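Local coordinates for Ras-associated and pleckstrin homology domains-containing protein 1 (Homo sapiens, PDB 4GN1) that mediates localized membrane signals, is implicated in regulating lamellipodial dynamics, and targets EVL and VASP to the leading edge of the cell, at residues 136-141 and 220-225; 146-151 and 195-200; 199-204 and 226-231. All blocks are in the same frame, centred on the assembly; numbering follows the deposited sequence.

All three contacts lie in the PH domain. Contact 1 pairs the strands 135-141 and 218-221, and its centre is about 8 Å from that of contact 2 and about 7 Å from that of contact 3. In contact 2 the loop 195-200 closes over the start of the strand 148-156, the next neighbour of 135-141 in the sheet. Contact 3 sets the start of the strand 202-206 against the helix 225-240, and the two strands 202-206 and 218-221 are joined by Leu-220 N to Leu-203 O at 2.9 Å. Contacts 2 and 3, with centres about 12 Å apart, share Thr-199 and Asp-200.

Contact 1 of 3, residues 136-141 and 220-225; sequences GVLWLK and LCCDDV
Leu-138 is the first residue of 136-141 to reach the segment 220-225. Its CG stands anti to the carbonyl carbon (chi1 -70°), and the CD2 branch comes up against the sulfur of Cys-222, with Leu-138 CD2 3.5 Å from Cys-222 SG. Thr-227 and Trp-231 of the helix 225-240 also touch this leucine, which therefore belongs to the core between sheet and helix.

Trp-139 carries the pairing. It forms an antiparallel hydrogen-bonded pair with Cys-221, in which Trp-139 N donates to Cys-221 O at 3.0 Å and Cys-221 N returns a bond to Trp-139 O at 2.9 Å. On the sheet face shared by this pair, Trp-139 CB meets Cys-221 CB at 3.7 Å, while Cys-221 SG lies oblique to the five-membered ring, 4.8 Å from its centroid. Cys-221 O also sits at the indole edge, 3.4 Å from Trp-139 CD1. Asp-223 OD2 comes to 4.0 Å from Trp-139 NE1 without bonding to it, the carboxylate and indole planes 81° apart, and Lys-150 makes a cation-pi contact with the same ring.

Leu-140 is on the other sheet face from Trp-139, the one carrying Leu-220, its non-hydrogen-bonded partner; the two side chains meet through Leu-140 CD1 and Leu-220 CD2, 3.9 Å apart.

The chemistry thus divides by face: the leucines and Cys-222 give an apolar layer on one side, whereas Trp-139 has sulfur and charged neighbours. Its NE1 is buried by the contact and has no hydrogen-bond partner in the model.

Contact 2 of 3, residues 146-151 and 195-200; sequences KSWKKR and YKAPTD
Trp-148 projects from the strand 148-156 into the loop 195-200, and its indole makes most of the contact. At the root, CB passes the ring of Pro-198. CG follows, anti to the carbonyl carbon (chi1 -55°), and lies 3.6 Å from Pro-198 CD. That methylene stands over the five-membered ring, 3.6 Å from its centroid and only 11° off the normal, a CH-pi contact in which the two side chains cross at about a right angle. CD1 is bordered by the same methylene and by the carbonyl oxygen of Lys-196.

Next along the ring, NE1 donates to Tyr-195 O at 2.9 Å, with an angle of 159° at the hydrogen. The acceptor lies close to the indole plane, but the nitrogen sits well above the carbonyl plane. Further out, CE2 passes Ala-197 CA at 3.5 Å. CZ2 touches Ala-197 CB at 3.6 Å and Tyr-195 CB at 3.8 Å, and CH2 reaches the alanine methyl less closely.

Beside the indole, CB and CG of Lys-146 lie by Tyr-195 O, and Lys-146 CD crosses Lys-196 CG at 4.0 Å. Lys-196 NZ is hydrogen-bonded to Asn-193 O.

The indole therefore joins the loop in two ways: its N-H satisfies a backbone carbonyl just after the helix 191-194, and its face takes the C-H groups of Pro-198 CD, probably limiting both the position and the tilt of the ring.

Contact 3 of 3, residues 199-204 and 226-231; sequences TDYCLV and RTLHQW
Leu-228 of the helix 225-240 points at the segment 199-204, and its two methyl branches divide the work between neighbouring residues. With CG anti to the backbone N (chi1 178°), the side chain reaches out from the helix. CD2 turns to Tyr-201, 3.8 Å from Tyr-201 CB and equally close to its CA, and sits at the edge of the phenol ring, near its plane. CD1 lies against the backbone of the next residue, 3.8 Å from Cys-202 C.

Leu-203 also points at the helix, and the two leucines run antiparallel alongside each other, Leu-203 CD2 meeting Leu-228 CD1 at 4.1 Å. The other branch, Leu-203 CD1, approaches Trp-231 CB more distantly, at 4.5 Å. The contact is entirely apolar, methyl groups against methyls, methylenes and backbone.

The turn before the strand is held separately. Thr-199 OG1 accepts from Tyr-201 N at 2.7 Å, forming an ST turn, and Tyr-201 is the centre of an inverse gamma turn.

The strand portion 202-204 and the helix segment 226-231 run nearly parallel, 24° apart with axes 9.0 Å at closest approach. Further along the helix, Val-232 and Ile-235 also pack on Leu-203. Leu-220 of the strand 218-221 lies beside it, so the C-terminal helix of the PH fold lies on the leucine face of the sheet, while Cys-202 points away to Tyr-191 of the helix 191-194.

Contact 1 of 3, residues 136-141 and 220-225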
loop_
_atom_site.group_PDB
_atom_site.type_symbol
_atom_site.label_atom_id
_atom_site.label_comp_id
_atom_site.label_asym_id
_atom_site.label_seq_id
_atom_site.Cartn_x
_atom_site.Cartn_y
_atom_site.Cartn_z
ATOM N N GLY A 136 -8.746 -4.292 -15.335
ATOM C CA GLY A 136 -8.342 -5.676 -15.517
ATOM C C GLY A 136 -9.260 -6.571 -14.735
ATOM O O GLY A 136 -10.028 -6.092 -13.893
ATOM N N VAL A 137 -9.206 -7.866 -15.031
ATOM C CA VAL A 137 -9.963 -8.835 -14.266
ATOM C C VAL A 137 -9.120 -9.193 -13.048
ATOM O O VAL A 137 -7.886 -9.099 -13.086
ATOM C CB VAL A 137 -10.407 -10.049 -15.130
ATOM C CG1 VAL A 137 -11.085 -11.119 -14.287
ATOM C CG2 VAL A 137 -11.384 -9.596 -16.211
ATOM N N LEU A 138 -9.795 -9.505 -11.942
ATOM C CA LEU A 138 -9.147 -9.852 -10.671
ATOM C C LEU A 138 -10.066 -10.785 -9.904
ATOM O O LEU A 138 -11.266 -10.839 -10.175
ATOM C CB LEU A 138 -8.885 -8.600 -9.833
ATOM C CG LEU A 138 -7.830 -7.580 -10.272
ATOM C CD1 LEU A 138 -7.881 -6.342 -9.395
ATOM C CD2 LEU A 138 -6.446 -8.188 -10.197
ATOM N N TRP A 139 -9.508 -11.522 -8.956
ATOM C CA TRP A 139 -10.317 -12.369 -8.069
ATOM C C TRP A 139 -10.784 -11.631 -6.823
ATOM O O TRP A 139 -9.990 -10.933 -6.166
ATOM C CB TRP A 139 -9.548 -13.612 -7.623
ATOM C CG TRP A 139 -8.912 -14.460 -8.693
ATOM C CD1 TRP A 139 -7.640 -14.314 -9.259
ATOM C CD2 TRP A 139 -9.466 -15.677 -9.305
ATOM N NE1 TRP A 139 -7.390 -15.315 -10.172
ATOM C CE2 TRP A 139 -8.439 -16.169 -10.247
ATOM C CE3 TRP A 139 -10.667 -16.383 -9.178
ATOM C CZ2 TRP A 139 -8.635 -17.307 -11.024
ATOM C CZ3 TRP A 139 -10.854 -17.539 -9.964
ATOM C CH2 TRP A 139 -9.861 -17.990 -10.866
ATOM N N LEU A 140 -12.061 -11.811 -6.483
ATOM C CA LEU A 140 -12.648 -11.247 -5.277
ATOM C C LEU A 140 -13.136 -12.357 -4.363
ATOM O O LEU A 140 -14.077 -13.062 -4.702
ATOM C CB LEU A 140 -13.837 -10.344 -5.623
ATOM C CG LEU A 140 -14.663 -9.772 -4.460
ATOM C CD1 LEU A 140 -13.831 -8.807 -3.626
ATOM C CD2 LEU A 140 -15.931 -9.079 -4.953
ATOM N N LYS A 141 -12.515 -12.496 -3.200
ATOM C CA LYS A 141 -13.028 -13.395 -2.170
ATOM C C LYS A 141 -14.518 -13.122 -1.788
ATOM O O LYS A 141 -14.941 -11.973 -1.628
ATOM C CB LYS A 141 -12.125 -13.369 -0.927
ATOM C CG LYS A 141 -12.383 -14.516 0.040
ATOM C CD LYS A 141 -11.459 -14.540 1.258
ATOM C CE LYS A 141 -12.088 -13.881 2.492
ATOM N NZ LYS A 141 -13.342 -14.558 2.949
ATOM N N LEU A 220 -8.522 -9.060 -2.559
ATOM C CA LEU A 220 -8.322 -9.152 -4.000
ATOM C C LEU A 220 -7.093 -10.002 -4.332
ATOM O O LEU A 220 -6.078 -9.939 -3.627
ATOM C CB LEU A 220 -8.179 -7.761 -4.608
ATOM C CG LEU A 220 -9.397 -6.859 -4.484
ATOM C CD1 LEU A 220 -9.092 -5.412 -4.875
ATOM C CD2 LEU A 220 -10.539 -7.421 -5.308
ATOM N N CYS A 221 -7.191 -10.792 -5.395
ATOM C CA CYS A 221 -6.091 -11.651 -5.834
ATOM C C CYS A 221 -5.755 -11.373 -7.294
ATOM O O CYS A 221 -6.648 -11.299 -8.145
ATOM C CB CYS A 221 -6.442 -13.129 -5.653
ATOM S SG CYS A 221 -5.107 -14.256 -6.099
ATOM N N CYS A 222 -4.466 -11.231 -7.579
ATOM C CA CYS A 222 -4.032 -10.858 -8.903
ATOM C C CYS A 222 -3.399 -12.049 -9.594
ATOM O O CYS A 222 -2.942 -12.985 -8.923
ATOM C CB CYS A 222 -3.040 -9.714 -8.815
ATOM S SG CYS A 222 -3.703 -8.265 -7.977
ATOM N N ASP A 223 -3.360 -11.990 -10.929
ATOM C CA ASP A 223 -2.798 -13.069 -11.754
ATOM C C ASP A 223 -1.313 -13.308 -11.503
ATOM O O ASP A 223 -0.857 -14.453 -11.550
ATOM C CB ASP A 223 -3.017 -12.807 -13.261
ATOM C CG ASP A 223 -4.388 -13.263 -13.752
ATOM O OD1 ASP A 223 -4.859 -12.720 -14.786
ATOM O OD2 ASP A 223 -5.001 -14.154 -13.114
ATOM N N ASP A 224 -0.580 -12.222 -11.238
ATOM C CA ASP A 224 0.883 -12.232 -11.199
ATOM C C ASP A 224 1.409 -11.004 -10.441
ATOM O O ASP A 224 0.621 -10.169 -9.989
ATOM C CB ASP A 224 1.460 -12.338 -12.623
ATOM C CG ASP A 224 0.998 -11.214 -13.530
ATOM O OD1 ASP A 224 0.968 -10.054 -13.087
ATOM O OD2 ASP A 224 0.671 -11.479 -14.699
ATOM N N VAL A 225 2.724 -10.884 -10.294
ATOM C CA VAL A 225 3.280 -9.897 -9.349
ATOM C C VAL A 225 3.230 -8.477 -9.926
ATOM O O VAL A 225 3.192 -7.477 -9.181
ATOM C CB VAL A 225 4.690 -10.310 -8.848
ATOM C CG1 VAL A 225 5.772 -9.957 -9.856
ATOM C CG2 VAL A 225 4.988 -9.703 -7.489
#

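Contact 2 of 3, residues 146-151 and 195-200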
loop_
_atom_site.group_PDB
_atom_site.type_symbol
_atom_site.label_atom_id
_atom_site.label_comp_id
_atom_site.label_asym_id
_atom_site.label_seq_id
_atom_site.Cartn_x
_atom_site.Cartn_y
_atom_site.Cartn_z
ATOM N N LYS A 146 -14.037 -18.956 1.985
ATOM C CA LYS A 146 -12.758 -19.246 1.317
ATOM C C LYS A 146 -12.902 -19.649 -0.161
ATOM O O LYS A 146 -12.218 -20.558 -0.642
ATOM C CB LYS A 146 -11.974 -20.328 2.075
ATOM C CG LYS A 146 -11.406 -19.903 3.415
ATOM C CD LYS A 146 -10.513 -21.000 3.956
ATOM C CE LYS A 146 -10.089 -20.744 5.398
ATOM N NZ LYS A 146 -9.684 -22.043 6.031
ATOM N N SER A 147 -13.772 -18.947 -0.875
ATOM C CA SER A 147 -13.939 -19.117 -2.317
ATOM C C SER A 147 -13.790 -17.769 -3.025
ATOM O O SER A 147 -14.070 -16.721 -2.427
ATOM C CB SER A 147 -15.308 -19.731 -2.607
ATOM O OG SER A 147 -16.340 -19.141 -1.829
ATOM N N TRP A 148 -13.353 -17.799 -4.288
ATOM C CA TRP A 148 -13.083 -16.572 -5.065
ATOM C C TRP A 148 -13.780 -16.562 -6.387
ATOM O O TRP A 148 -14.183 -17.599 -6.887
ATOM C CB TRP A 148 -11.599 -16.429 -5.317
ATOM C CG TRP A 148 -10.777 -16.452 -4.058
ATOM C CD1 TRP A 148 -10.552 -17.538 -3.207
ATOM C CD2 TRP A 148 -10.024 -15.332 -3.467
ATOM N NE1 TRP A 148 -9.731 -17.179 -2.165
ATOM C CE2 TRP A 148 -9.387 -15.861 -2.254
ATOM C CE3 TRP A 148 -9.816 -13.991 -3.811
ATOM C CZ2 TRP A 148 -8.590 -15.063 -1.432
ATOM C CZ3 TRP A 148 -9.012 -13.197 -2.975
ATOM C CH2 TRP A 148 -8.412 -13.726 -1.820
ATOM N N LYS A 149 -13.914 -15.377 -6.971
ATOM C CA LYS A 149 -14.598 -15.190 -8.253
ATOM C C LYS A 149 -13.955 -14.068 -9.064
ATOM O O LYS A 149 -13.772 -12.953 -8.565
ATOM C CB LYS A 149 -16.076 -14.839 -8.033
ATOM C CG LYS A 149 -16.908 -15.927 -7.377
ATOM C CD LYS A 149 -18.385 -15.664 -7.576
ATOM C CE LYS A 149 -19.229 -16.625 -6.767
ATOM N NZ LYS A 149 -20.658 -16.457 -7.153
ATOM N N LYS A 150 -13.632 -14.354 -10.318
ATOM C CA LYS A 150 -13.166 -13.330 -11.243
ATOM C C LYS A 150 -14.239 -12.269 -11.461
ATOM O O LYS A 150 -15.386 -12.599 -11.737
ATOM C CB LYS A 150 -12.741 -13.966 -12.572
ATOM C CG LYS A 150 -11.303 -14.480 -12.559
ATOM C CD LYS A 150 -10.907 -15.151 -13.873
ATOM C CE LYS A 150 -9.621 -14.551 -14.463
ATOM N NZ LYS A 150 -8.620 -14.082 -13.455
ATOM N N ARG A 151 -13.869 -11.004 -11.270
ATOM C CA ARG A 151 -14.688 -9.846 -11.642
ATOM C C ARG A 151 -13.765 -8.833 -12.313
ATOM O O ARG A 151 -12.570 -8.790 -12.013
ATOM C CB ARG A 151 -15.348 -9.161 -10.426
ATOM C CG ARG A 151 -16.131 -10.020 -9.439
ATOM C CD ARG A 151 -17.520 -10.397 -9.939
ATOM N NE ARG A 151 -18.322 -11.098 -8.923
ATOM C CZ ARG A 151 -19.327 -11.943 -9.186
ATOM N NH1 ARG A 151 -19.662 -12.227 -10.436
ATOM N NH2 ARG A 151 -19.993 -12.516 -8.188
ATOM N N TYR A 195 -6.650 -18.314 2.920
ATOM C CA TYR A 195 -7.956 -18.027 2.320
ATOM C C TYR A 195 -8.236 -18.795 1.036
ATOM O O TYR A 195 -9.215 -18.524 0.332
ATOM C CB TYR A 195 -8.138 -16.515 2.102
ATOM C CG TYR A 195 -8.306 -15.736 3.393
ATOM C CD1 TYR A 195 -9.435 -15.921 4.200
ATOM C CD2 TYR A 195 -7.329 -14.829 3.821
ATOM C CE1 TYR A 195 -9.590 -15.220 5.391
ATOM C CE2 TYR A 195 -7.471 -14.118 5.018
ATOM C CZ TYR A 195 -8.606 -14.314 5.795
ATOM O OH TYR A 195 -8.770 -13.629 6.979
ATOM N N LYS A 196 -7.374 -19.756 0.730
ATOM C CA LYS A 196 -7.474 -20.583 -0.495
ATOM C C LYS A 196 -7.512 -19.728 -1.769
ATOM O O LYS A 196 -8.212 -20.036 -2.729
ATOM C CB LYS A 196 -8.638 -21.593 -0.407
ATOM C CG LYS A 196 -8.575 -22.517 0.809
ATOM C CD LYS A 196 -7.136 -22.912 1.140
ATOM C CE LYS A 196 -7.026 -24.104 2.084
ATOM N NZ LYS A 196 -5.655 -24.179 2.671
ATOM N N ALA A 197 -6.741 -18.643 -1.729
ATOM C CA ALA A 197 -6.526 -17.745 -2.856
ATOM C C ALA A 197 -5.981 -18.497 -4.066
ATOM O O ALA A 197 -5.170 -19.426 -3.916
ATOM C CB ALA A 197 -5.567 -16.642 -2.451
ATOM N N PRO A 198 -6.428 -18.111 -5.269
ATOM C CA PRO A 198 -5.920 -18.697 -6.517
ATOM C C PRO A 198 -4.441 -18.422 -6.784
ATOM O O PRO A 198 -3.812 -19.194 -7.496
ATOM C CB PRO A 198 -6.799 -18.060 -7.603
ATOM C CG PRO A 198 -7.387 -16.858 -6.956
ATOM C CD PRO A 198 -7.557 -17.206 -5.514
ATOM N N THR A 199 -3.897 -17.334 -6.245
ATOM C CA THR A 199 -2.435 -17.130 -6.203
ATOM C C THR A 199 -2.023 -16.425 -4.917
ATOM O O THR A 199 -2.873 -16.045 -4.105
ATOM C CB THR A 199 -1.898 -16.255 -7.363
ATOM O OG1 THR A 199 -1.839 -14.886 -6.928
ATOM C CG2 THR A 199 -2.745 -16.407 -8.669
ATOM N N ASP A 200 -0.719 -16.213 -4.759
ATOM C CA ASP A 200 -0.209 -15.435 -3.646
ATOM C C ASP A 200 -0.174 -13.903 -3.835
ATOM O O ASP A 200 0.151 -13.153 -2.895
ATOM C CB ASP A 200 1.157 -15.951 -3.225
ATOM C CG ASP A 200 1.083 -16.826 -1.984
ATOM O OD1 ASP A 200 0.132 -16.650 -1.162
ATOM O OD2 ASP A 200 1.983 -17.693 -1.841
#

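Contact 3 of 3, residues 199-204 and 226-231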
loop_
_atom_site.group_PDB
_atom_site.type_symbol
_atom_site.label_atom_id
_atom_site.label_comp_id
_atom_site.label_asym_id
_atom_site.label_seq_id
_atom_site.Cartn_x
_atom_site.Cartn_y
_atom_site.Cartn_z
ATOM N N THR A 199 -3.897 -17.334 -6.245
ATOM C CA THR A 199 -2.435 -17.130 -6.203
ATOM C C THR A 199 -2.023 -16.425 -4.917
ATOM O O THR A 199 -2.873 -16.045 -4.105
ATOM C CB THR A 199 -1.898 -16.255 -7.363
ATOM O OG1 THR A 199 -1.839 -14.886 -6.928
ATOM C CG2 THR A 199 -2.745 -16.407 -8.669
ATOM N N ASP A 200 -0.719 -16.213 -4.759
ATOM C CA ASP A 200 -0.209 -15.435 -3.646
ATOM C C ASP A 200 -0.174 -13.903 -3.835
ATOM O O ASP A 200 0.151 -13.153 -2.895
ATOM C CB ASP A 200 1.157 -15.951 -3.225
ATOM C CG ASP A 200 1.083 -16.826 -1.984
ATOM O OD1 ASP A 200 0.132 -16.650 -1.162
ATOM O OD2 ASP A 200 1.983 -17.693 -1.841
ATOM N N TYR A 201 -0.506 -13.433 -5.030
ATOM C CA TYR A 201 -0.451 -11.995 -5.287
ATOM C C TYR A 201 -1.756 -11.292 -4.851
ATOM O O TYR A 201 -2.645 -11.026 -5.662
ATOM C CB TYR A 201 -0.056 -11.733 -6.737
ATOM C CG TYR A 201 1.094 -12.600 -7.158
ATOM C CD1 TYR A 201 2.362 -12.414 -6.600
ATOM C CD2 TYR A 201 0.928 -13.628 -8.092
ATOM C CE1 TYR A 201 3.438 -13.208 -6.969
ATOM C CE2 TYR A 201 1.999 -14.430 -8.472
ATOM C CZ TYR A 201 3.256 -14.214 -7.902
ATOM O OH TYR A 201 4.357 -14.991 -8.249
ATOM N N CYS A 202 -1.840 -11.022 -3.547
ATOM C CA CYS A 202 -3.054 -10.530 -2.904
ATOM C C CYS A 202 -2.920 -9.158 -2.257
ATOM O O CYS A 202 -1.964 -8.894 -1.511
ATOM C CB CYS A 202 -3.514 -11.511 -1.828
ATOM S SG CYS A 202 -4.189 -13.065 -2.433
ATOM N N LEU A 203 -3.909 -8.304 -2.512
ATOM C CA LEU A 203 -4.042 -7.024 -1.797
ATOM C C LEU A 203 -5.349 -6.953 -0.968
ATOM O O LEU A 203 -6.342 -7.603 -1.305
ATOM C CB LEU A 203 -3.947 -5.854 -2.765
ATOM C CG LEU A 203 -5.052 -5.707 -3.819
ATOM C CD1 LEU A 203 -5.155 -4.237 -4.219
ATOM C CD2 LEU A 203 -4.789 -6.560 -5.042
ATOM N N VAL A 204 -5.332 -6.170 0.110
ATOM C CA VAL A 204 -6.435 -6.108 1.052
ATOM C C VAL A 204 -6.703 -4.644 1.304
ATOM O O VAL A 204 -5.769 -3.856 1.494
ATOM C CB VAL A 204 -6.119 -6.802 2.411
ATOM C CG1 VAL A 204 -7.308 -6.740 3.364
ATOM C CG2 VAL A 204 -5.715 -8.256 2.233
ATOM N N ARG A 226 3.199 -8.415 -11.256
ATOM C CA ARG A 226 3.062 -7.181 -12.004
ATOM C C ARG A 226 1.696 -6.532 -11.763
ATOM O O ARG A 226 1.608 -5.355 -11.405
ATOM C CB ARG A 226 3.271 -7.483 -13.498
ATOM C CG ARG A 226 3.553 -6.283 -14.386
ATOM C CD ARG A 226 4.914 -5.653 -14.103
ATOM N NE ARG A 226 5.117 -4.466 -14.941
ATOM C CZ ARG A 226 4.727 -3.232 -14.617
ATOM N NH1 ARG A 226 4.119 -2.988 -13.459
ATOM N NH2 ARG A 226 4.951 -2.233 -15.465
ATOM N N THR A 227 0.631 -7.303 -11.963
ATOM C CA THR A 227 -0.740 -6.814 -11.742
ATOM C C THR A 227 -0.887 -6.345 -10.293
ATOM O O THR A 227 -1.453 -5.286 -10.034
ATOM C CB THR A 227 -1.807 -7.899 -12.042
ATOM O OG1 THR A 227 -1.493 -8.557 -13.273
ATOM C CG2 THR A 227 -3.206 -7.288 -12.149
ATOM N N LEU A 228 -0.365 -7.134 -9.363
ATOM C CA LEU A 228 -0.326 -6.741 -7.969
ATOM C C LEU A 228 0.332 -5.369 -7.784
ATOM O O LEU A 228 -0.236 -4.498 -7.119
ATOM C CB LEU A 228 0.353 -7.812 -7.107
ATOM C CG LEU A 228 0.528 -7.536 -5.613
ATOM C CD1 LEU A 228 -0.813 -7.328 -4.907
ATOM C CD2 LEU A 228 1.336 -8.644 -4.938
ATOM N N HIS A 229 1.491 -5.157 -8.414
ATOM C CA HIS A 229 2.219 -3.895 -8.267
ATOM C C HIS A 229 1.515 -2.720 -8.876
ATOM O O HIS A 229 1.431 -1.638 -8.257
ATOM C CB HIS A 229 3.660 -4.017 -8.757
ATOM C CG HIS A 229 4.542 -4.856 -7.846
ATOM N ND1 HIS A 229 5.684 -5.442 -8.269
ATOM C CD2 HIS A 229 4.385 -5.228 -6.510
ATOM C CE1 HIS A 229 6.234 -6.135 -7.257
ATOM N NE2 HIS A 229 5.437 -6.000 -6.179
ATOM N N GLN A 230 0.970 -2.907 -10.066
ATOM C CA GLN A 230 0.230 -1.835 -10.713
ATOM C C GLN A 230 -0.975 -1.405 -9.867
ATOM O O GLN A 230 -1.182 -0.211 -9.616
ATOM C CB GLN A 230 -0.171 -2.253 -12.129
ATOM C CG GLN A 230 1.003 -2.232 -13.108
ATOM C CD GLN A 230 0.672 -2.755 -14.512
ATOM O OE1 GLN A 230 1.542 -3.292 -15.192
ATOM N NE2 GLN A 230 -0.572 -2.591 -14.952
ATOM N N TRP A 231 -1.741 -2.382 -9.385
ATOM C CA TRP A 231 -2.942 -2.086 -8.598
ATOM C C TRP A 231 -2.696 -1.381 -7.287
ATOM O O TRP A 231 -3.369 -0.376 -6.975
ATOM C CB TRP A 231 -3.796 -3.334 -8.397
ATOM C CG TRP A 231 -4.746 -3.572 -9.548
ATOM C CD1 TRP A 231 -4.611 -4.479 -10.585
ATOM C CD2 TRP A 231 -5.998 -2.874 -9.817
ATOM N NE1 TRP A 231 -5.670 -4.405 -11.434
ATOM C CE2 TRP A 231 -6.533 -3.460 -11.042
ATOM C CE3 TRP A 231 -6.709 -1.865 -9.183
ATOM C CZ2 TRP A 231 -7.724 -3.033 -11.602
ATOM C CZ3 TRP A 231 -7.919 -1.446 -9.757
ATOM C CH2 TRP A 231 -8.412 -2.023 -10.936
#